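Putative hydrolase (PDB 3LLC) is a putative alpha/beta hydrolase that probably cleaves thioester or ester bonds, perhaps removing fatty acyl groups from acylated proteins as its relatives do. Local coordinates at residues A[25-31]-A[67-73]; A[166-172]-A[184-188]; A[214-220]-A[244-248]. All coordinates share one frame; numbering follows the deposited sequence.

Contact 1. Residues A[25-31]-A[67-73]; sequences IAALVRA and VGAIRFD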
ATOM      1  N   ILE A  25      16.025   3.074   3.701  1.00 16.70           N
ATOM      2  CA  ILE A  25      14.717   3.560   3.283  1.00 16.64           C
ATOM      3  C   ILE A  25      14.571   5.058   3.615  1.00 18.46           C
ATOM      4  O   ILE A  25      14.791   5.503   4.767  1.00 17.95           O
ATOM      5  CB  ILE A  25      13.580   2.704   3.977  1.00 15.98           C
ATOM      6  CG1 ILE A  25      13.710   1.242   3.566  1.00 20.27           C
ATOM      7  CG2 ILE A  25      12.174   3.300   3.712  1.00 16.24           C
ATOM      8  CD1 ILE A  25      13.643   0.966   2.005  1.00 15.79           C
ATOM      9  N   ALA A  26      14.244   5.852   2.588  1.00 19.06           N
ATOM     10  CA  ALA A  26      14.042   7.287   2.736  1.00 17.16           C
ATOM     11  C   ALA A  26      12.578   7.548   3.183  1.00 17.44           C
ATOM     12  O   ALA A  26      11.621   6.950   2.650  1.00 18.65           O
ATOM     13  CB  ALA A  26      14.348   8.027   1.400  1.00 18.46           C
ATOM     14  N   ALA A  27      12.417   8.447   4.156  1.00 17.78           N
ATOM     15  CA  ALA A  27      11.098   8.802   4.714  1.00 19.03           C
ATOM     16  C   ALA A  27      10.975  10.307   4.976  1.00 18.75           C
ATOM     17  O   ALA A  27      11.961  11.005   5.251  1.00 20.18           O
ATOM     18  CB  ALA A  27      10.798   7.977   6.028  1.00 19.07           C
ATOM     19  N   LEU A  28       9.744  10.796   4.834  1.00 21.87           N
ATOM     20  CA  LEU A  28       9.352  12.181   5.091  1.00 20.58           C
ATOM     21  C   LEU A  28       8.230  12.130   6.147  1.00 21.61           C
ATOM     22  O   LEU A  28       7.188  11.500   5.907  1.00 22.45           O
ATOM     23  CB  LEU A  28       8.831  12.828   3.797  1.00 23.30           C
ATOM     24  CG  LEU A  28       9.864  13.070   2.673  1.00 24.66           C
ATOM     25  CD1 LEU A  28       9.170  13.441   1.353  1.00 27.03           C
ATOM     26  CD2 LEU A  28      10.926  14.145   3.092  1.00 21.59           C
ATOM     27  N   VAL A  29       8.435  12.797   7.278  1.00 20.12           N
ATOM     28  CA  VAL A  29       7.542  12.682   8.442  0.50 20.90           C
ATOM     29  C   VAL A  29       7.148  14.040   9.024  1.00 19.81           C
ATOM     30  O   VAL A  29       7.964  14.979   9.120  1.00 20.77           O
ATOM     31  CB  VAL A  29       8.187  11.853   9.577  0.50 22.46           C
ATOM     32  CG1 VAL A  29       9.244  12.667  10.316  0.50 22.38           C
ATOM     33  CG2 VAL A  29       7.130  11.387  10.556  0.50 21.84           C
ATOM     34  N   ARG A  30       5.872  14.148   9.386  1.00 19.91           N
ATOM     35  CA  ARG A  30       5.318  15.312  10.039  1.00 20.46           C
ATOM     36  C   ARG A  30       4.756  14.831  11.382  1.00 20.06           C
ATOM     37  O   ARG A  30       3.898  13.954  11.409  1.00 19.39           O
ATOM     38  CB  ARG A  30       4.206  15.875   9.147  1.00 22.73           C
ATOM     39  CG  ARG A  30       3.581  17.141   9.597  1.00 30.89           C
ATOM     40  CD  ARG A  30       2.379  17.487   8.728  1.00 33.81           C
ATOM     41  NE  ARG A  30       2.732  17.770   7.337  1.00 29.26           N
ATOM     42  CZ  ARG A  30       3.083  18.966   6.862  1.00 31.86           C
ATOM     43  NH1 ARG A  30       3.215  20.018   7.664  1.00 27.63           N
ATOM     44  NH2 ARG A  30       3.352  19.113   5.575  1.00 29.68           N
ATOM     45  N   ALA A  31       5.251  15.377  12.491  1.00 21.74           N
ATOM     46  CA  ALA A  31       4.725  15.013  13.820  1.00 22.72           C
ATOM     47  C   ALA A  31       3.283  15.520  14.013  1.00 23.76           C
ATOM     48  O   ALA A  31       2.925  16.590  13.522  1.00 22.82           O
ATOM     49  CB  ALA A  31       5.641  15.565  14.944  1.00 21.11           C
ATOM     50  N   VAL A  67      -2.659  16.449  12.618  1.00 19.43           N
ATOM     51  CA  VAL A  67      -2.337  15.048  12.861  1.00 22.08           C
ATOM     52  C   VAL A  67      -1.038  14.650  12.141  1.00 22.17           C
ATOM     53  O   VAL A  67      -0.514  15.400  11.306  1.00 23.50           O
ATOM     54  CB  VAL A  67      -3.516  14.098  12.554  1.00 23.10           C
ATOM     55  CG1 VAL A  67      -4.806  14.595  13.226  1.00 25.22           C
ATOM     56  CG2 VAL A  67      -3.703  13.864  11.055  1.00 24.33           C
ATOM     57  N   GLY A  68      -0.507  13.493  12.498  1.00 19.76           N
ATOM     58  CA  GLY A  68       0.751  13.046  11.959  1.00 19.59           C
ATOM     59  C   GLY A  68       0.635  12.544  10.521  1.00 18.10           C
ATOM     60  O   GLY A  68      -0.450  12.128  10.040  1.00 18.47           O
ATOM     61  N   ALA A  69       1.773  12.554   9.833  1.00 17.01           N
ATOM     62  CA  ALA A  69       1.853  11.950   8.491  1.00 18.64           C
ATOM     63  C   ALA A  69       3.221  11.312   8.251  1.00 18.86           C
ATOM     64  O   ALA A  69       4.256  11.930   8.560  1.00 20.54           O
ATOM     65  CB  ALA A  69       1.561  13.000   7.428  1.00 19.57           C
ATOM     66  N   ILE A  70       3.223  10.075   7.744  1.00 18.84           N
ATOM     67  CA  ILE A  70       4.452   9.359   7.351  1.00 17.18           C
ATOM     68  C   ILE A  70       4.342   8.941   5.874  1.00 19.32           C
ATOM     69  O   ILE A  70       3.368   8.315   5.479  1.00 20.72           O
ATOM     70  CB  ILE A  70       4.732   8.119   8.206  1.00 19.06           C
ATOM     71  CG1 ILE A  70       5.007   8.500   9.659  1.00 21.90           C
ATOM     72  CG2 ILE A  70       5.924   7.305   7.642  1.00 19.82           C
ATOM     73  CD1 ILE A  70       5.005   7.333  10.632  1.00 24.28           C
ATOM     74  N   ARG A  71       5.360   9.288   5.082  1.00 18.85           N
ATOM     75  CA  ARG A  71       5.532   8.695   3.738  1.00 19.03           C
ATOM     76  C   ARG A  71       6.931   8.120   3.648  1.00 18.85           C
ATOM     77  O   ARG A  71       7.844   8.624   4.334  1.00 19.05           O
ATOM     78  CB  ARG A  71       5.382   9.763   2.660  1.00 19.52           C
ATOM     79  CG  ARG A  71       3.979  10.368   2.561  1.00 20.99           C
ATOM     80  CD  ARG A  71       3.953  11.606   1.636  1.00 18.15           C
ATOM     81  NE  ARG A  71       4.574  12.779   2.218  1.00 21.18           N
ATOM     82  CZ  ARG A  71       5.291  13.685   1.563  1.00 23.24           C
ATOM     83  NH1 ARG A  71       5.563  13.561   0.266  1.00 26.66           N
ATOM     84  NH2 ARG A  71       5.786  14.710   2.224  1.00 25.20           N
ATOM     85  N   PHE A  72       7.096   7.065   2.842  1.00 18.68           N
ATOM     86  CA  PHE A  72       8.418   6.477   2.581  1.00 18.12           C
ATOM     87  C   PHE A  72       8.446   5.850   1.175  1.00 18.71           C
ATOM     88  O   PHE A  72       7.392   5.582   0.595  1.00 20.67           O
ATOM     89  CB  PHE A  72       8.768   5.437   3.637  1.00 18.66           C
ATOM     90  CG  PHE A  72       7.916   4.208   3.561  1.00 20.95           C
ATOM     91  CD1 PHE A  72       6.630   4.206   4.105  1.00 24.10           C
ATOM     92  CD2 PHE A  72       8.366   3.055   2.909  1.00 22.14           C
ATOM     93  CE1 PHE A  72       5.818   3.098   3.996  1.00 23.39           C
ATOM     94  CE2 PHE A  72       7.551   1.922   2.814  1.00 25.02           C
ATOM     95  CZ  PHE A  72       6.265   1.960   3.364  1.00 25.87           C
ATOM     96  N   ASP A  73       9.650   5.684   0.630  1.00 19.90           N
ATOM     97  CA  ASP A  73       9.849   5.021  -0.684  1.00 17.73           C
ATOM     98  C   ASP A  73      10.250   3.566  -0.462  1.00 18.06           C
ATOM     99  O   ASP A  73      11.195   3.265   0.279  1.00 20.33           O
ATOM    100  CB  ASP A  73      10.910   5.733  -1.518  1.00 17.75           C
ATOM    101  CG  ASP A  73      10.361   6.995  -2.270  1.00 19.10           C
ATOM    102  OD1 ASP A  73       9.185   6.959  -2.717  1.00 23.44           O
ATOM    103  OD2 ASP A  73      11.139   7.971  -2.437  1.00 17.89           O
TER
HETATM  104  O   HOH W   1       4.521  13.364   5.054  1.00 27.29           O
HETATM  105  O   HOH W   2       0.810  17.671  12.429  1.00 29.85           O

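Contact 2. Residues A[166-172]-A[184-188]; sequences LAENGYF and IFTRA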
ATOM      1  N   LEU A 166       9.745 -16.077 -17.831  1.00 28.20           N
ATOM      2  CA  LEU A 166       9.926 -16.254 -16.397  1.00 29.51           C
ATOM      3  C   LEU A 166      10.974 -17.328 -16.093  1.00 34.66           C
ATOM      4  O   LEU A 166      11.775 -17.161 -15.164  1.00 36.61           O
ATOM      5  CB  LEU A 166       8.588 -16.570 -15.695  1.00 29.33           C
ATOM      6  CG  LEU A 166       7.688 -15.373 -15.432  1.00 25.21           C
ATOM      7  CD1 LEU A 166       6.272 -15.775 -15.028  1.00 27.15           C
ATOM      8  CD2 LEU A 166       8.305 -14.473 -14.340  1.00 27.55           C
ATOM      9  N   ALA A 167      10.986 -18.396 -16.894  1.00 35.97           N
ATOM     10  CA  ALA A 167      11.922 -19.513 -16.706  1.00 38.18           C
ATOM     11  C   ALA A 167      13.332 -19.198 -17.218  1.00 37.98           C
ATOM     12  O   ALA A 167      14.306 -19.418 -16.498  1.00 41.96           O
ATOM     13  CB  ALA A 167      11.377 -20.803 -17.371  1.00 37.83           C
ATOM     14  N   GLU A 168      13.446 -18.691 -18.448  1.00 35.67           N
ATOM     15  CA  GLU A 168      14.743 -18.361 -19.042  1.00 31.96           C
ATOM     16  C   GLU A 168      15.443 -17.148 -18.403  1.00 30.97           C
ATOM     17  O   GLU A 168      16.645 -17.182 -18.123  1.00 31.94           O
ATOM     18  CB  GLU A 168      14.577 -18.086 -20.540  1.00 33.32           C
ATOM     19  N   ASN A 169      14.687 -16.077 -18.179  1.00 27.06           N
ATOM     20  CA  ASN A 169      15.254 -14.788 -17.815  1.00 25.60           C
ATOM     21  C   ASN A 169      14.981 -14.339 -16.380  1.00 24.85           C
ATOM     22  O   ASN A 169      15.611 -13.402 -15.907  1.00 25.32           O
ATOM     23  CB  ASN A 169      14.729 -13.743 -18.802  1.00 25.78           C
ATOM     24  CG  ASN A 169      15.083 -14.094 -20.243  1.00 31.22           C
ATOM     25  OD1 ASN A 169      16.154 -14.625 -20.501  1.00 34.89           O
ATOM     26  ND2 ASN A 169      14.172 -13.841 -21.166  1.00 35.34           N
ATOM     27  N   GLY A 170      14.018 -14.958 -15.701  1.00 22.58           N
ATOM     28  CA  GLY A 170      13.677 -14.553 -14.336  1.00 20.71           C
ATOM     29  C   GLY A 170      12.682 -13.416 -14.203  1.00 19.72           C
ATOM     30  O   GLY A 170      12.448 -12.926 -13.098  1.00 20.52           O
ATOM     31  N   TYR A 171      12.089 -12.995 -15.324  1.00 18.54           N
ATOM     32  CA  TYR A 171      11.075 -11.931 -15.350  1.00 17.01           C
ATOM     33  C   TYR A 171      10.346 -11.921 -16.698  1.00 14.40           C
ATOM     34  O   TYR A 171      10.868 -12.447 -17.691  1.00 19.00           O
ATOM     35  CB  TYR A 171      11.681 -10.525 -15.087  1.00 18.74           C
ATOM     36  CG  TYR A 171      12.599 -10.037 -16.215  1.00 20.64           C
ATOM     37  CD1 TYR A 171      13.935 -10.405 -16.257  1.00 23.56           C
ATOM     38  CD2 TYR A 171      12.109  -9.212 -17.228  1.00 23.44           C
ATOM     39  CE1 TYR A 171      14.784  -9.988 -17.298  1.00 28.63           C
ATOM     40  CE2 TYR A 171      12.953  -8.796 -18.294  1.00 26.26           C
ATOM     41  CZ  TYR A 171      14.278  -9.181 -18.302  1.00 27.66           C
ATOM     42  OH  TYR A 171      15.092  -8.789 -19.332  1.00 30.09           O
ATOM     43  N   PHE A 172       9.176 -11.310 -16.709  1.00 18.30           N
ATOM     44  CA  PHE A 172       8.469 -11.016 -17.952  1.00 23.20           C
ATOM     45  C   PHE A 172       8.040  -9.543 -17.960  1.00 23.83           C
ATOM     46  O   PHE A 172       7.951  -8.907 -16.912  1.00 21.52           O
ATOM     47  CB  PHE A 172       7.264 -11.967 -18.199  1.00 20.62           C
ATOM     48  CG  PHE A 172       6.056 -11.645 -17.409  1.00 21.78           C
ATOM     49  CD1 PHE A 172       5.884 -12.188 -16.156  1.00 20.62           C
ATOM     50  CD2 PHE A 172       5.058 -10.821 -17.919  1.00 21.22           C
ATOM     51  CE1 PHE A 172       4.768 -11.895 -15.413  1.00 19.74           C
ATOM     52  CE2 PHE A 172       3.953 -10.528 -17.180  1.00 27.56           C
ATOM     53  CZ  PHE A 172       3.802 -11.055 -15.900  1.00 25.46           C
ATOM     54  N   ILE A 184       7.770  -4.621 -15.525  1.00 33.38           N
ATOM     55  CA  ILE A 184       8.398  -5.909 -15.396  1.00 31.56           C
ATOM     56  C   ILE A 184       7.884  -6.574 -14.099  1.00 27.97           C
ATOM     57  O   ILE A 184       7.598  -5.896 -13.112  1.00 28.53           O
ATOM     58  CB  ILE A 184       9.916  -5.837 -15.540  1.00 36.72           C
ATOM     59  CG1 ILE A 184      10.628  -5.677 -14.221  1.00 35.32           C
ATOM     60  CG2 ILE A 184      10.360  -4.752 -16.582  1.00 43.73           C
ATOM     61  CD1 ILE A 184      11.345  -6.925 -13.866  1.00 37.46           C
ATOM     62  N   PHE A 185       7.720  -7.885 -14.147  1.00 22.72           N
ATOM     63  CA  PHE A 185       7.303  -8.673 -12.987  1.00 20.98           C
ATOM     64  C   PHE A 185       8.294  -9.857 -12.881  1.00 18.39           C
ATOM     65  O   PHE A 185       8.477 -10.610 -13.841  1.00 17.25           O
ATOM     66  CB  PHE A 185       5.880  -9.189 -13.174  1.00 22.76           C
ATOM     67  CG  PHE A 185       4.836  -8.110 -13.292  1.00 22.28           C
ATOM     68  CD1 PHE A 185       4.379  -7.440 -12.181  1.00 23.83           C
ATOM     69  CD2 PHE A 185       4.314  -7.774 -14.542  1.00 27.95           C
ATOM     70  CE1 PHE A 185       3.412  -6.439 -12.279  1.00 29.18           C
ATOM     71  CE2 PHE A 185       3.337  -6.782 -14.652  1.00 26.45           C
ATOM     72  CZ  PHE A 185       2.894  -6.120 -13.541  1.00 29.73           C
ATOM     73  N   THR A 186       8.991  -9.966 -11.745  1.00 16.23           N
ATOM     74  CA  THR A 186      10.018 -10.987 -11.567  1.00 14.04           C
ATOM     75  C   THR A 186       9.409 -12.325 -11.076  1.00 17.68           C
ATOM     76  O   THR A 186       8.322 -12.335 -10.450  1.00 18.40           O
ATOM     77  CB  THR A 186      11.105 -10.563 -10.561  1.00 18.74           C
ATOM     78  OG1 THR A 186      10.516 -10.412  -9.274  1.00 18.15           O
ATOM     79  CG2 THR A 186      11.808  -9.195 -10.950  1.00 14.87           C
ATOM     80  N   ARG A 187      10.129 -13.395 -11.373  1.00 20.41           N
ATOM     81  CA  ARG A 187       9.796 -14.730 -10.874  0.50 22.32           C
ATOM     82  C   ARG A 187       9.720 -14.688  -9.338  1.00 22.17           C
ATOM     83  O   ARG A 187       8.783 -15.223  -8.763  1.00 20.05           O
ATOM     84  CB  ARG A 187      10.827 -15.756 -11.339  0.50 21.97           C
ATOM     85  CG  ARG A 187      10.494 -17.214 -10.958  0.50 24.92           C
ATOM     86  CD  ARG A 187      11.553 -18.210 -11.463  0.50 26.17           C
ATOM     87  NE  ARG A 187      11.642 -19.387 -10.603  0.50 25.38           N
ATOM     88  CZ  ARG A 187      12.455 -20.418 -10.809  0.50 33.06           C
ATOM     89  NH1 ARG A 187      13.269 -20.439 -11.858  0.50 26.62           N
ATOM     90  NH2 ARG A 187      12.454 -21.431  -9.955  0.50 35.12           N
ATOM     91  N   ALA A 188      10.686 -14.033  -8.698  1.00 22.57           N
ATOM     92  CA  ALA A 188      10.694 -13.884  -7.213  1.00 23.10           C
ATOM     93  C   ALA A 188       9.446 -13.202  -6.656  1.00 23.05           C
ATOM     94  O   ALA A 188       8.858 -13.674  -5.670  1.00 22.35           O
ATOM     95  CB  ALA A 188      12.000 -13.186  -6.717  1.00 23.10           C
TER
HETATM   96  O   HOH W   3      13.273 -13.227  -9.930  1.00 22.55           O

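Contact 3. Residues A[214-220]-A[244-248]; sequences GMADPDV and DGDHR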
ATOM      1  N   GLY A 214     -12.805   2.513  -8.560  1.00 17.88           N
ATOM      2  CA  GLY A 214     -13.420   2.909  -9.815  1.00 16.43           C
ATOM      3  C   GLY A 214     -13.959   1.725 -10.606  1.00 15.92           C
ATOM      4  O   GLY A 214     -13.363   0.634 -10.590  1.00 20.00           O
HETATM    5  N   MSE A 215     -15.067   1.927 -11.313  1.00 16.95           N
HETATM    6  CA  MSE A 215     -15.640   0.861 -12.144  1.00 17.23           C
HETATM    7  C   MSE A 215     -15.118   0.922 -13.610  1.00 19.89           C
HETATM    8  O   MSE A 215     -15.496   0.112 -14.431  1.00 20.23           O
HETATM    9  CB  MSE A 215     -17.172   0.863 -12.080  1.00 19.01           C
HETATM   10  CG  MSE A 215     -17.740   0.766 -10.630  1.00 17.52           C
HETATM   11 SE   MSE A 215     -19.630   0.778 -10.558  0.75 16.69          SE
HETATM   12  CE  MSE A 215     -20.019  -1.004 -11.159  1.00 24.34           C
ATOM     13  N   ALA A 216     -14.320   1.934 -13.927  1.00 18.74           N
ATOM     14  CA  ALA A 216     -13.622   2.005 -15.230  1.00 18.76           C
ATOM     15  C   ALA A 216     -12.102   1.779 -15.060  1.00 20.15           C
ATOM     16  O   ALA A 216     -11.273   2.337 -15.790  1.00 18.99           O
ATOM     17  CB  ALA A 216     -13.918   3.362 -15.914  1.00 16.84           C
ATOM     18  N   ASP A 217     -11.737   0.981 -14.073  1.00 18.43           N
ATOM     19  CA  ASP A 217     -10.332   0.663 -13.730  1.00 18.08           C
ATOM     20  C   ASP A 217      -9.892  -0.542 -14.579  1.00 19.21           C
ATOM     21  O   ASP A 217     -10.439  -1.644 -14.422  1.00 19.82           O
ATOM     22  CB  ASP A 217     -10.270   0.370 -12.207  1.00 19.02           C
ATOM     23  CG  ASP A 217      -8.861   0.127 -11.696  1.00 21.67           C
ATOM     24  OD1 ASP A 217      -8.002  -0.351 -12.492  1.00 21.53           O
ATOM     25  OD2 ASP A 217      -8.600   0.346 -10.483  1.00 21.78           O
ATOM     26  N   PRO A 218      -8.963  -0.332 -15.566  1.00 19.41           N
ATOM     27  CA  PRO A 218      -8.532  -1.435 -16.410  1.00 19.99           C
ATOM     28  C   PRO A 218      -7.441  -2.340 -15.799  1.00 23.26           C
ATOM     29  O   PRO A 218      -7.107  -3.339 -16.417  1.00 22.67           O
ATOM     30  CB  PRO A 218      -7.984  -0.717 -17.677  1.00 19.72           C
ATOM     31  CG  PRO A 218      -7.357   0.515 -17.088  1.00 22.03           C
ATOM     32  CD  PRO A 218      -8.190   0.889 -15.853  1.00 21.01           C
ATOM     33  N   ASP A 219      -6.930  -2.015 -14.610  1.00 21.66           N
ATOM     34  CA  ASP A 219      -5.829  -2.741 -13.964  1.00 22.81           C
ATOM     35  C   ASP A 219      -6.311  -3.621 -12.801  1.00 25.04           C
ATOM     36  O   ASP A 219      -5.998  -4.802 -12.761  1.00 25.08           O
ATOM     37  CB  ASP A 219      -4.803  -1.763 -13.418  1.00 25.04           C
ATOM     38  CG  ASP A 219      -4.201  -0.868 -14.517  1.00 30.76           C
ATOM     39  OD1 ASP A 219      -4.102  -1.315 -15.677  1.00 30.78           O
ATOM     40  OD2 ASP A 219      -3.890   0.291 -14.220  1.00 37.78           O
ATOM     41  N   VAL A 220      -7.073  -3.028 -11.881  1.00 23.73           N
ATOM     42  CA  VAL A 220      -7.767  -3.777 -10.813  1.00 22.38           C
ATOM     43  C   VAL A 220      -9.302  -3.725 -11.074  1.00 22.54           C
ATOM     44  O   VAL A 220      -9.907  -2.695 -10.868  1.00 21.81           O
ATOM     45  CB  VAL A 220      -7.426  -3.189  -9.414  1.00 24.92           C
ATOM     46  CG1 VAL A 220      -8.226  -3.920  -8.297  1.00 25.67           C
ATOM     47  CG2 VAL A 220      -5.914  -3.297  -9.133  1.00 26.76           C
ATOM     48  N   ASP A 244     -17.334   6.083 -13.097  1.00 18.77           N
ATOM     49  CA  ASP A 244     -16.367   6.542 -14.125  1.00 19.58           C
ATOM     50  C   ASP A 244     -14.925   6.675 -13.634  1.00 20.42           C
ATOM     51  O   ASP A 244     -14.063   7.195 -14.352  1.00 17.07           O
ATOM     52  CB  ASP A 244     -16.843   7.833 -14.822  1.00 18.24           C
ATOM     53  CG  ASP A 244     -16.926   9.062 -13.889  1.00 18.54           C
ATOM     54  OD1 ASP A 244     -16.454   8.996 -12.745  1.00 19.69           O
ATOM     55  OD2 ASP A 244     -17.521  10.085 -14.309  1.00 24.87           O
ATOM     56  N   GLY A 245     -14.622   6.189 -12.441  1.00 16.16           N
ATOM     57  CA  GLY A 245     -13.278   6.255 -11.906  1.00 18.34           C
ATOM     58  C   GLY A 245     -12.297   5.268 -12.538  1.00 19.68           C
ATOM     59  O   GLY A 245     -12.677   4.139 -12.865  1.00 18.82           O
ATOM     60  N   ASP A 246     -11.040   5.703 -12.750  1.00 20.27           N
ATOM     61  CA  ASP A 246     -10.014   4.842 -13.335  1.00 20.25           C
ATOM     62  C   ASP A 246      -9.076   4.354 -12.268  1.00 22.88           C
ATOM     63  O   ASP A 246      -9.395   4.485 -11.076  1.00 21.21           O
ATOM     64  CB  ASP A 246      -9.312   5.543 -14.522  1.00 21.38           C
ATOM     65  CG  ASP A 246      -8.479   6.740 -14.109  1.00 24.36           C
ATOM     66  OD1 ASP A 246      -8.114   6.915 -12.946  1.00 23.09           O
ATOM     67  OD2 ASP A 246      -8.151   7.527 -14.996  1.00 24.75           O
ATOM     68  N   HIS A 247      -7.938   3.757 -12.640  1.00 19.49           N
ATOM     69  CA  HIS A 247      -7.059   3.171 -11.622  1.00 21.28           C
ATOM     70  C   HIS A 247      -6.395   4.232 -10.709  1.00 23.73           C
ATOM     71  O   HIS A 247      -6.123   3.963  -9.556  1.00 24.66           O
ATOM     72  CB  HIS A 247      -5.961   2.261 -12.223  1.00 20.98           C
ATOM     73  CG  HIS A 247      -5.192   1.504 -11.180  1.00 21.67           C
ATOM     74  ND1 HIS A 247      -5.813   0.679 -10.270  1.00 21.31           N
ATOM     75  CD2 HIS A 247      -3.869   1.487 -10.871  1.00 24.97           C
ATOM     76  CE1 HIS A 247      -4.900   0.173  -9.444  1.00 27.51           C
ATOM     77  NE2 HIS A 247      -3.711   0.630  -9.803  1.00 25.82           N
ATOM     78  N   ARG A 248      -6.125   5.412 -11.238  1.00 22.56           N
ATOM     79  CA  ARG A 248      -5.375   6.427 -10.465  1.00 28.27           C
ATOM     80  C   ARG A 248      -6.233   7.178  -9.423  1.00 28.57           C
ATOM     81  O   ARG A 248      -5.697   7.611  -8.380  1.00 26.05           O
ATOM     82  CB  ARG A 248      -4.735   7.446 -11.428  1.00 29.01           C
ATOM     83  CG  ARG A 248      -3.507   6.890 -12.190  1.00 37.36           C
ATOM     84  CD  ARG A 248      -3.030   7.881 -13.293  1.00 31.89           C
TER
HETATM   85  O   HOH W   4     -10.047   2.448  -9.227  1.00 20.21           O

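Contact 1. Residues A[25-31]-A[67-73]
Ala-27 faces Phe-72 and Val-29 faces Ile-70 as non-hydrogen-bonded pairs where strand 25-30 runs antiparallel to strand 68-72, at 162° and 4.7 Å between their axes. This is the antiparallel side of the mixed central sheet of the alpha/beta hydrolase fold. The alternate pairs, Leu-28 with Arg-71 and Arg-30 with Ala-69, are hydrogen-bonded in both directions, and Asp-73 N adds a bond to Ala-26 O. At the end of the pair one water bridges Ala-31 O and Val-67 O.

The face of Ala-27, Val-29, Ile-70 and Phe-72 is apolar; Ile-70 and Phe-72, with Ile-25, pack on helix 89-103, and Val-29 on His-12. In one of its two modelled conformers Val-29 lies alongside Ile-70; branched residues suit strands and fill this layer. Phe-72 has its ring carbon CG between the backbone N and the carbonyl carbon (chi1 68°), which leads the ring away from the neighbouring strand while its CD2 still touches Ile-25 CG2 at 3.9 Å.

On the other face Arg-30, Ala-69 and Arg-71 meet helix 53-65, while Leu-28 lies by Met-50 and Thr-11. Small Ala-69 fits against Asp-59, which makes a salt bridge with Arg-30. Arg-71 bends at chi3, and one flat face of its guanidinium takes the apolar contact, Leu-28 CD1 lying 3.7 Å from Arg-71 NH2, while N-H groups at the edge make hydrogen bonds. Its NH1 bonds to Met-50 O, and Arg-71 NE donates in the guanidinium plane to a water at 2.9 Å that gives a weak bond to Leu-28 O.

Contact 2. Residues A[166-172]-A[184-188]
Phe-172 and Phe-185 pair across the two-stranded antiparallel hairpin of 171-174 and 183-186, their backbones joined by two hydrogen bonds, Phe-172 N to Phe-185 O and Phe-185 N to Phe-172 O, both 3.0 Å. The hairpin lies between strands 136-143 and 209-214 in the chain, where alpha/beta hydrolases commonly carry a lid or cap, and is probably part of one. The two side chains leave on one face and the rings meet obliquely, planes 34° apart, with Phe-172 CZ 3.6 Å from Phe-185 CD2. Phe-172 holds its CG between the backbone N and the carbonyl carbon (chi1 78°), which swings the ring over toward its neighbour, so that its CE1 reaches Phe-185 CB. Leu-166, on the last turn of its helix, brings CD2 to the edge of the Phe-172 ring, in its plane, and to within 3.6 Å of Arg-187 N.

On the other face, Tyr-171 stands opposite Thr-186 in a non-hydrogen-bonded pair, and CD1 of Ile-184 packs against Tyr-171 CB at 3.8 Å.

Farther out, large apolar rings suit their place because both phenylalanines pack on Ile-154 of helix 149-154 and Phe-172 also on Leu-158, tying the hairpin to that helix and loop. The Tyr-46 ring lies nearly parallel to that of Phe-185.

At the open end of the hairpin both strands meet helices. Gly-170 follows helix 160-169 with positive phi (86°), a conformation in which a side chain would jam against the preceding carbonyl. Its O accepts from Arg-187 N at 2.9 Å, the donor lying well above the carbonyl plane. Thr-186 is the N-cap of helix 187-195, its OG1 accepting from Leu-189 N.

Contact 3. Residues A[214-220]-A[244-248]
Asp-217 and His-247 both extend with CG opposite the backbone N (chi1 -176° and -172°), which carries carboxylate and imidazole toward each other from the two loops until they meet. His-247 ND1 donates to Asp-217 OD2 at 2.8 Å in a nearly straight bond. The oxygen lies in the ring plane and is approached on its syn side, although carboxylate and ring are turned 58° apart. With Ser-114, which is hydrogen-bonded to His-247 NE2, the pair has the geometry of a Ser-His-Asp catalytic triad, consistent with an alpha/beta hydrolase.

The other oxygen fixes the rotation of the carboxylate. Asp-217 OD1 accepts from Asp-219 N, in an Asx turn, and from Val-220 N, each at 2.9 Å, so that the loop holds its own aspartate. A water bonded to Asp-217 OD2 at 2.8 Å also binds Gly-214 N and Asp-246 O, linking the two loops beside the pair.

His-247 is gripped from further sides. Asp-219 CB lies over one face, 4.1 Å from the ring centroid in a CH-pi contact, while the Asp-219 carboxylate binds Tyr-178 OH. Val-220 CG2 touches His-247 CE1 at 3.6 Å; an apolar branch there steadies the ring without competing for its nitrogens. Where the loops begin, Ala-216 N bonds to Gly-245 O. Gly-214 and Gly-245 approach closely there, and a side chain on Gly-214 would collide with Gly-245 O.

The two loops sit at the carboxyl ends of neighbouring parallel strands 209-214 and 237-242, at one margin of the central sheet, and lead into helices 222-230 and 252-266.

Contact 1 is the buried one, made mostly of strand-to-strand backbone bonds with an apolar layer on one face and arginines on the other. Contacts 2 and 3 are only partly buried. Contacts 1 and 3 belong to the same central sheet but lie on opposite sides of the chain's centre, about 27 Å between their centres: the first joins two strands directly, whereas the third joins loops beyond two strand ends through side-chain polar bonds and a water. Contact 2 stands apart from that sheet in a small hairpin held by a short pair of backbone bonds, aromatic packing and a bond at the helix start; its nearest atoms come within about 9 Å of contact 3, without touching.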